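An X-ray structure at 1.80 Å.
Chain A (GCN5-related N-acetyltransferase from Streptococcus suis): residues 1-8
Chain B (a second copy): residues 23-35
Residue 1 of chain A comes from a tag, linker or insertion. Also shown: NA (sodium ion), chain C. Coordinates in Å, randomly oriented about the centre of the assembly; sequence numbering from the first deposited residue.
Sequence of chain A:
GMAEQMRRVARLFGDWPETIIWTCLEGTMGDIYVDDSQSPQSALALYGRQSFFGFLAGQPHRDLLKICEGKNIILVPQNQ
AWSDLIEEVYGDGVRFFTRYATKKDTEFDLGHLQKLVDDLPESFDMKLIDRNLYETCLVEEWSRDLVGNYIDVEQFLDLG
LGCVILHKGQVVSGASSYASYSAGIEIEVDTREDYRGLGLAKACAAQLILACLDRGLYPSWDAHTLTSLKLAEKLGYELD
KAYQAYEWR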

ATOM      1  N   GLY A   1      -8.679   5.791  15.232  1.00 19.21           N
ATOM      2  CA  GLY A   1      -7.246   6.179  15.329  1.00 22.58           C
ATOM      3  C   GLY A   1      -6.676   6.823  14.055  1.00 25.65           C
ATOM      4  O   GLY A   1      -7.432   7.266  13.165  1.00 27.69           O
HETATM    5  N   MSE A   2      -5.342   6.874  13.988  1.00 23.62           N
HETATM    6  CA  MSE A   2      -4.636   7.499  12.888  1.00 27.76           C
HETATM    7  C   MSE A   2      -4.963   6.883  11.527  1.00 29.37           C
HETATM    8  O   MSE A   2      -5.113   7.617  10.560  1.00 31.66           O
HETATM    9  CB  MSE A   2      -3.117   7.481  13.101  1.00 26.60           C
HETATM   10  CG  MSE A   2      -2.638   8.539  14.117  1.00 28.78           C
HETATM   11 SE   MSE A   2      -0.763   8.361  14.437  0.75 23.86          SE
HETATM   12  CE  MSE A   2       0.151   8.917  12.955  1.00 31.29           C
ATOM     13  N   ALA A   3      -5.055   5.556  11.450  1.00 29.54           N
ATOM     14  CA  ALA A   3      -5.360   4.889  10.189  1.00 28.62           C
ATOM     15  C   ALA A   3      -6.816   5.106   9.796  1.00 26.99           C
ATOM     16  O   ALA A   3      -7.120   5.151   8.630  1.00 22.76           O
ATOM     17  CB  ALA A   3      -5.063   3.417  10.275  1.00 27.35           C
ATOM     18  N   GLU A   4      -7.717   5.221  10.758  1.00 25.34           N
ATOM     19  CA  GLU A   4      -9.109   5.490  10.434  1.00 28.19           C
ATOM     20  C   GLU A   4      -9.210   6.900   9.868  1.00 27.98           C
ATOM     21  O   GLU A   4      -9.894   7.130   8.869  1.00 25.48           O
ATOM     22  CB  GLU A   4     -10.019   5.307  11.670  1.00 29.10           C
ATOM     23  CG  GLU A   4     -11.468   5.732  11.487  1.00 31.67           C
ATOM     24  CD  GLU A   4     -12.171   4.961  10.385  1.00 51.53           C
ATOM     25  OE1 GLU A   4     -12.002   3.717  10.327  1.00 58.05           O
ATOM     26  OE2 GLU A   4     -12.908   5.600   9.587  1.00 59.94           O
ATOM     27  N   GLN A   5      -8.521   7.850  10.503  1.00 29.12           N
ATOM     28  CA  GLN A   5      -8.561   9.223  10.007  1.00 30.71           C
ATOM     29  C   GLN A   5      -7.964   9.303   8.600  1.00 29.46           C
ATOM     30  O   GLN A   5      -8.502  10.023   7.742  1.00 29.19           O
ATOM     31  CB  GLN A   5      -7.884  10.204  10.975  1.00 31.91           C
ATOM     32  CG  GLN A   5      -8.599  10.271  12.319  1.00 38.09           C
ATOM     33  CD  GLN A   5     -10.082  10.647  12.200  1.00 40.42           C
ATOM     34  OE1 GLN A   5     -10.968   9.801  12.381  1.00 40.96           O
ATOM     35  NE2 GLN A   5     -10.353  11.914  11.880  1.00 38.16           N
HETATM   36  N   MSE A   6      -6.904   8.541   8.339  1.00 23.90           N
HETATM   37  CA  MSE A   6      -6.338   8.565   7.012  1.00 20.91           C
HETATM   38  C   MSE A   6      -7.339   7.984   5.986  1.00 22.50           C
HETATM   39  O   MSE A   6      -7.425   8.507   4.877  1.00 23.44           O
HETATM   40  CB  MSE A   6      -4.997   7.880   6.945  1.00 18.89           C
HETATM   41  CG  MSE A   6      -4.323   7.973   5.549  1.00 26.62           C
HETATM   42 SE   MSE A   6      -4.165   9.739   4.702  0.75 16.33          SE
HETATM   43  CE  MSE A   6      -2.746  10.314   5.683  1.00 29.88           C
ATOM     44  N   ARG A   7      -8.126   6.981   6.364  1.00 20.52           N
ATOM     45  CA  ARG A   7      -9.156   6.426   5.468  1.00 24.24           C
ATOM     46  C   ARG A   7     -10.232   7.454   5.142  1.00 23.52           C
ATOM     47  O   ARG A   7     -10.715   7.529   4.016  1.00 21.97           O
ATOM     48  CB  ARG A   7      -9.791   5.141   6.033  1.00 22.01           C
ATOM     49  CG  ARG A   7      -8.872   3.982   6.019  1.00 22.09           C
ATOM     50  CD  ARG A   7      -9.562   2.656   6.380  1.00 28.68           C
ATOM     51  NE  ARG A   7      -9.862   2.466   7.813  1.00 30.55           N
ATOM     52  CZ  ARG A   7      -8.991   2.030   8.724  1.00 20.19           C
ATOM     53  NH1 ARG A   7      -7.726   1.786   8.404  1.00 34.10           N
ATOM     54  NH2 ARG A   7      -9.378   1.869   9.981  1.00 28.74           N
ATOM     55  N   ARG A   8     -10.607   8.254   6.130  1.00 23.62           N
ATOM     56  CA  ARG A   8     -11.576   9.311   5.926  1.00 26.29           C
ATOM     57  C   ARG A   8     -11.038  10.368   4.938  1.00 25.52           C
ATOM     58  O   ARG A   8     -11.738  10.806   4.015  1.00 23.87           O
ATOM     59  CB  ARG A   8     -11.922   9.970   7.268  1.00 28.47           C
ATOM     60  CG  ARG A   8     -12.631   9.047   8.259  1.00 35.47           C
TER
ATOM     61  N   THR B  23      -0.834  -4.982   8.381  1.00 19.69           N
ATOM     62  CA  THR B  23      -2.192  -4.617   7.966  1.00 20.95           C
ATOM     63  C   THR B  23      -2.510  -3.237   8.525  1.00 20.95           C
ATOM     64  O   THR B  23      -2.870  -2.304   7.838  1.00 20.30           O
ATOM     65  CB  THR B  23      -3.200  -5.688   8.483  1.00 23.25           C
ATOM     66  OG1 THR B  23      -2.925  -6.965   7.822  1.00 19.49           O
ATOM     67  CG2 THR B  23      -4.647  -5.288   8.232  1.00 18.22           C
ATOM     68  N   CYS B  24      -2.353  -3.131   9.819  1.00 20.11           N
ATOM     69  CA  CYS B  24      -2.638  -1.846  10.453  1.00 20.55           C
ATOM     70  C   CYS B  24      -1.813  -0.674   9.919  1.00 22.21           C
ATOM     71  O   CYS B  24      -2.305   0.453   9.807  1.00 28.35           O
ATOM     72  CB  CYS B  24      -2.396  -2.040  11.931  1.00 23.39           C
ATOM     73  SG  CYS B  24      -3.509  -3.190  12.699  1.00 23.51           S
ATOM     74  N   LEU B  25      -0.532  -0.916   9.671  1.00 22.97           N
ATOM     75  CA  LEU B  25       0.369   0.112   9.182  1.00 24.96           C
ATOM     76  C   LEU B  25       0.147   0.501   7.705  1.00 26.51           C
ATOM     77  O   LEU B  25       0.415   1.677   7.336  1.00 23.96           O
ATOM     78  CB  LEU B  25       1.821  -0.311   9.413  1.00 23.79           C
ATOM     79  CG  LEU B  25       2.369  -0.287  10.836  1.00 23.38           C
ATOM     80  CD1 LEU B  25       3.811  -0.756  10.849  1.00 22.60           C
ATOM     81  CD2 LEU B  25       2.278   1.134  11.452  1.00 24.04           C
ATOM     82  N   GLU B  26      -0.319  -0.473   6.904  1.00 24.69           N
ATOM     83  CA  GLU B  26      -0.618  -0.277   5.475  1.00 22.38           C
ATOM     84  C   GLU B  26      -1.854   0.603   5.258  1.00 21.80           C
ATOM     85  O   GLU B  26      -1.938   1.278   4.239  1.00 25.77           O
ATOM     86  CB  GLU B  26      -0.732  -1.621   4.695  1.00 25.88           C
ATOM     87  CG  GLU B  26       0.606  -2.205   4.301  1.00 31.78           C
ATOM     88  CD  GLU B  26       0.540  -3.592   3.652  1.00 35.85           C
ATOM     89  OE1 GLU B  26      -0.565  -4.069   3.371  1.00 30.52           O
ATOM     90  OE2 GLU B  26       1.618  -4.198   3.404  1.00 32.37           O
ATOM     91  N   GLY B  27      -2.832   0.600   6.160  1.00 23.71           N
ATOM     92  CA  GLY B  27      -3.924   1.572   6.070  1.00 24.34           C
ATOM     93  C   GLY B  27      -5.331   1.187   5.717  1.00 24.81           C
ATOM     94  O   GLY B  27      -6.256   1.942   5.983  1.00 22.04           O
ATOM     95  N   THR B  28      -5.530   0.029   5.093  1.00 22.58           N
ATOM     96  CA  THR B  28      -6.857  -0.364   4.670  1.00 23.07           C
ATOM     97  C   THR B  28      -7.735  -0.969   5.760  1.00 21.36           C
ATOM     98  O   THR B  28      -8.935  -0.721   5.780  1.00 23.02           O
ATOM     99  CB  THR B  28      -6.708  -1.417   3.557  1.00 23.99           C
ATOM    100  OG1 THR B  28      -5.736  -0.932   2.641  1.00 27.82           O
ATOM    101  CG2 THR B  28      -8.031  -1.688   2.849  1.00 27.49           C
HETATM  102  N   MSE B  29      -7.144  -1.816   6.612  1.00 19.31           N
HETATM  103  CA  MSE B  29      -7.841  -2.434   7.723  1.00 21.20           C
HETATM  104  C   MSE B  29      -7.002  -2.273   9.000  1.00 21.16           C
HETATM  105  O   MSE B  29      -5.824  -2.071   8.928  1.00 22.00           O
HETATM  106  CB  MSE B  29      -8.147  -3.897   7.417  1.00 25.84           C
HETATM  107  CG  MSE B  29      -8.918  -4.021   6.152  1.00 22.29           C
HETATM  108 SE   MSE B  29      -9.422  -5.888   5.779  0.75 20.67          SE
HETATM  109  CE  MSE B  29      -8.236  -6.456   6.155  1.00  8.07           C
ATOM    110  N   GLY B  30      -7.643  -2.350  10.169  1.00 24.61           N
ATOM    111  CA  GLY B  30      -6.965  -2.206  11.437  1.00 23.78           C
ATOM    112  C   GLY B  30      -6.806  -0.737  11.707  1.00 26.61           C
ATOM    113  O   GLY B  30      -7.206   0.095  10.882  1.00 25.23           O
ATOM    114  N   ASP B  31      -6.201  -0.410  12.843  1.00 25.02           N
ATOM    115  CA  ASP B  31      -6.009   0.983  13.195  1.00 26.07           C
ATOM    116  C   ASP B  31      -4.716   1.133  13.986  1.00 24.69           C
ATOM    117  O   ASP B  31      -4.041   0.160  14.336  1.00 24.17           O
ATOM    118  CB  ASP B  31      -7.248   1.511  13.947  1.00 27.18           C
ATOM    119  CG  ASP B  31      -7.461   3.033  13.794  1.00 29.96           C
ATOM    120  OD1 ASP B  31      -6.541   3.775  13.392  1.00 27.22           O
ATOM    121  OD2 ASP B  31      -8.565   3.504  14.102  1.00 31.10           O
ATOM    122  N   ILE B  32      -4.352   2.379  14.256  1.00 23.71           N
ATOM    123  CA  ILE B  32      -3.105   2.696  14.902  1.00 23.38           C
ATOM    124  C   ILE B  32      -3.424   3.815  15.868  1.00 26.05           C
ATOM    125  O   ILE B  32      -4.083   4.787  15.481  1.00 29.19           O
ATOM    126  CB  ILE B  32      -2.085   3.241  13.909  1.00 23.06           C
ATOM    127  CG1 ILE B  32      -1.601   2.164  12.914  1.00 23.15           C
ATOM    128  CG2 ILE B  32      -0.882   3.835  14.627  1.00 25.13           C
ATOM    129  CD1 ILE B  32      -0.635   1.104  13.463  1.00 18.70           C
ATOM    130  N   TYR B  33      -2.964   3.655  17.095  1.00 26.50           N
ATOM    131  CA  TYR B  33      -3.121   4.653  18.137  1.00 26.62           C
ATOM    132  C   TYR B  33      -1.754   4.994  18.694  1.00 27.87           C
ATOM    133  O   TYR B  33      -0.882   4.152  18.743  1.00 27.96           O
ATOM    134  CB  TYR B  33      -4.033   4.112  19.228  1.00 25.92           C
ATOM    135  CG  TYR B  33      -5.435   3.813  18.774  1.00 27.69           C
ATOM    136  CD1 TYR B  33      -5.766   2.569  18.254  1.00 32.90           C
ATOM    137  CD2 TYR B  33      -6.432   4.771  18.851  1.00 26.67           C
ATOM    138  CE1 TYR B  33      -7.043   2.296  17.839  1.00 30.25           C
ATOM    139  CE2 TYR B  33      -7.702   4.508  18.440  1.00 24.94           C
ATOM    140  CZ  TYR B  33      -8.002   3.261  17.921  1.00 28.23           C
ATOM    141  OH  TYR B  33      -9.278   2.972  17.520  1.00 29.09           O
ATOM    142  N   VAL B  34      -1.557   6.240  19.126  1.00 29.24           N
ATOM    143  CA  VAL B  34      -0.272   6.658  19.679  1.00 28.34           C
ATOM    144  C   VAL B  34      -0.469   7.472  20.936  1.00 29.13           C
ATOM    145  O   VAL B  34      -1.577   7.814  21.265  1.00 28.96           O
ATOM    146  CB  VAL B  34       0.576   7.497  18.669  1.00 30.56           C
ATOM    147  CG1 VAL B  34       1.258   6.589  17.635  1.00 36.50           C
ATOM    148  CG2 VAL B  34      -0.270   8.656  18.016  1.00 29.53           C
ATOM    149  N   ASP B  35       0.614   7.742  21.654  1.00 37.36           N
ATOM    150  CA  ASP B  35       0.547   8.576  22.861  1.00 40.51           C
ATOM    151  C   ASP B  35       0.405  10.042  22.481  1.00 44.80           C
ATOM    152  O   ASP B  35      -0.280  10.783  23.171  1.00 47.51           O
ATOM    153  CB  ASP B  35       1.775   8.399  23.757  1.00 41.00           C
ATOM    154  CG  ASP B  35       3.074   8.840  23.101  1.00 42.63           C
ATOM    155  OD1 ASP B  35       3.259   8.653  21.872  1.00 36.50           O
ATOM    156  OD2 ASP B  35       3.938   9.357  23.837  1.00 52.45           O
TER
HETATM  157 NA    NA C 249      -0.350   2.281   2.739  1.00 25.05          NA
HETATM  158  O   HOH W   1      -5.441   4.423   6.768  1.00 28.70           O
HETATM  159  O   HOH W   2       0.506   3.151   4.821  1.00 20.53           O
HETATM  160  O   HOH W   3      -2.129   4.171   3.063  1.00 23.01           O
HETATM  161  O   HOH W   4      -1.659   1.641   0.491  1.00 36.56           O
HETATM  162  O   HOH W   5       1.338   0.728   2.223  1.00 27.89           O

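The N-terminal segment of chain A is helical over A:Met2 to A:Arg8, and the first two turns of this helix sit against a helix–loop–strand segment of the second copy. In chain B the helix ends at B:Glu26, B:Gly27 leaves helical geometry with positive phi, and a short loop leads into the strand B:Asp31 to B:Val34. The helix and strand axes approach to 6.2 Å, with an angle of 124° between their N-to-C directions. The backbones come close at two points: the CA atoms of A:Gly1 and B:Tyr33 lie 5.2 Å apart, and those of A:Ala3 and B:Asp31 5.0 Å. Together the two stretches bury 482 Å².

The first amides of a helix have no carbonyl of a preceding turn to bind, and here chain B supplies the acceptors. A:Met2 N donates to the strand carbonyl B:Ile32 O at 2.9 Å. The carboxylate of B:Asp31, with chi1 in the t rotamer (-153°), receives the next two: A:Glu4 N donates to B:Asp31 OD1 at 3.2 Å, while the bond from A:Ala3 N to B:Asp31 OD1, at 3.0 Å, is weak because its angle is only 126°. The same OD1 accepts a hydrogen bond from B:Ile32 N at 2.7 Å, which helps hold the carboxylate in place. Its other oxygen forms a salt bridge with the chain terminus, A:Gly1 N to B:Asp31 OD2 at 2.6 Å. A:Gly1 is a tag residue, so this bridge belongs to the construct. The absence of a side chain there matters sterically, since an ideal CB would lie 2.3 Å from B:Ile32 O and 2.6 Å from B:Asp31 OD1.

A:Ala3 points toward chain B and is buried. Its methyl group fits in a confined space, with A:Ala3 CB 3.5 Å from B:Asp31 OD1 and 4.0 Å from B:Gly30 O. Beside it, the selenomethionine A:Met2 extends along the strand, placing A:Met2 SE 3.6 Å from B:Val34 CG2 in an apolar contact.

One turn further on, A:Arg7 reaches into the loop and reads its backbone. A:Arg7 NH1 donates to B:Gly27 O at 2.8 Å and to B:Gly30 O at 3.0 Å, and A:Arg7 NH2 also donates to B:Gly30 O, at 2.9 Å. Both carbonyls lie at the guanidinium edge, where the N-H groups point, while B:Met29 CA lies over one face. A salt bridge within the helix, from A:Arg7 NH2 to A:Glu4 OE1 at 3.2 Å, steadies the group. The glycines suit the loop for local reasons: at B:Gly27 a CB would jam against the preceding carbonyl, and at B:Gly30, also at positive phi, it would lie 2.5 Å from B:Cys24 SG.

Water 1 completes the contact by donating to A:Ala3 O at 2.6 Å and to B:Gly27 O at 2.7 Å, bridging two carbonyls that cannot bond to each other.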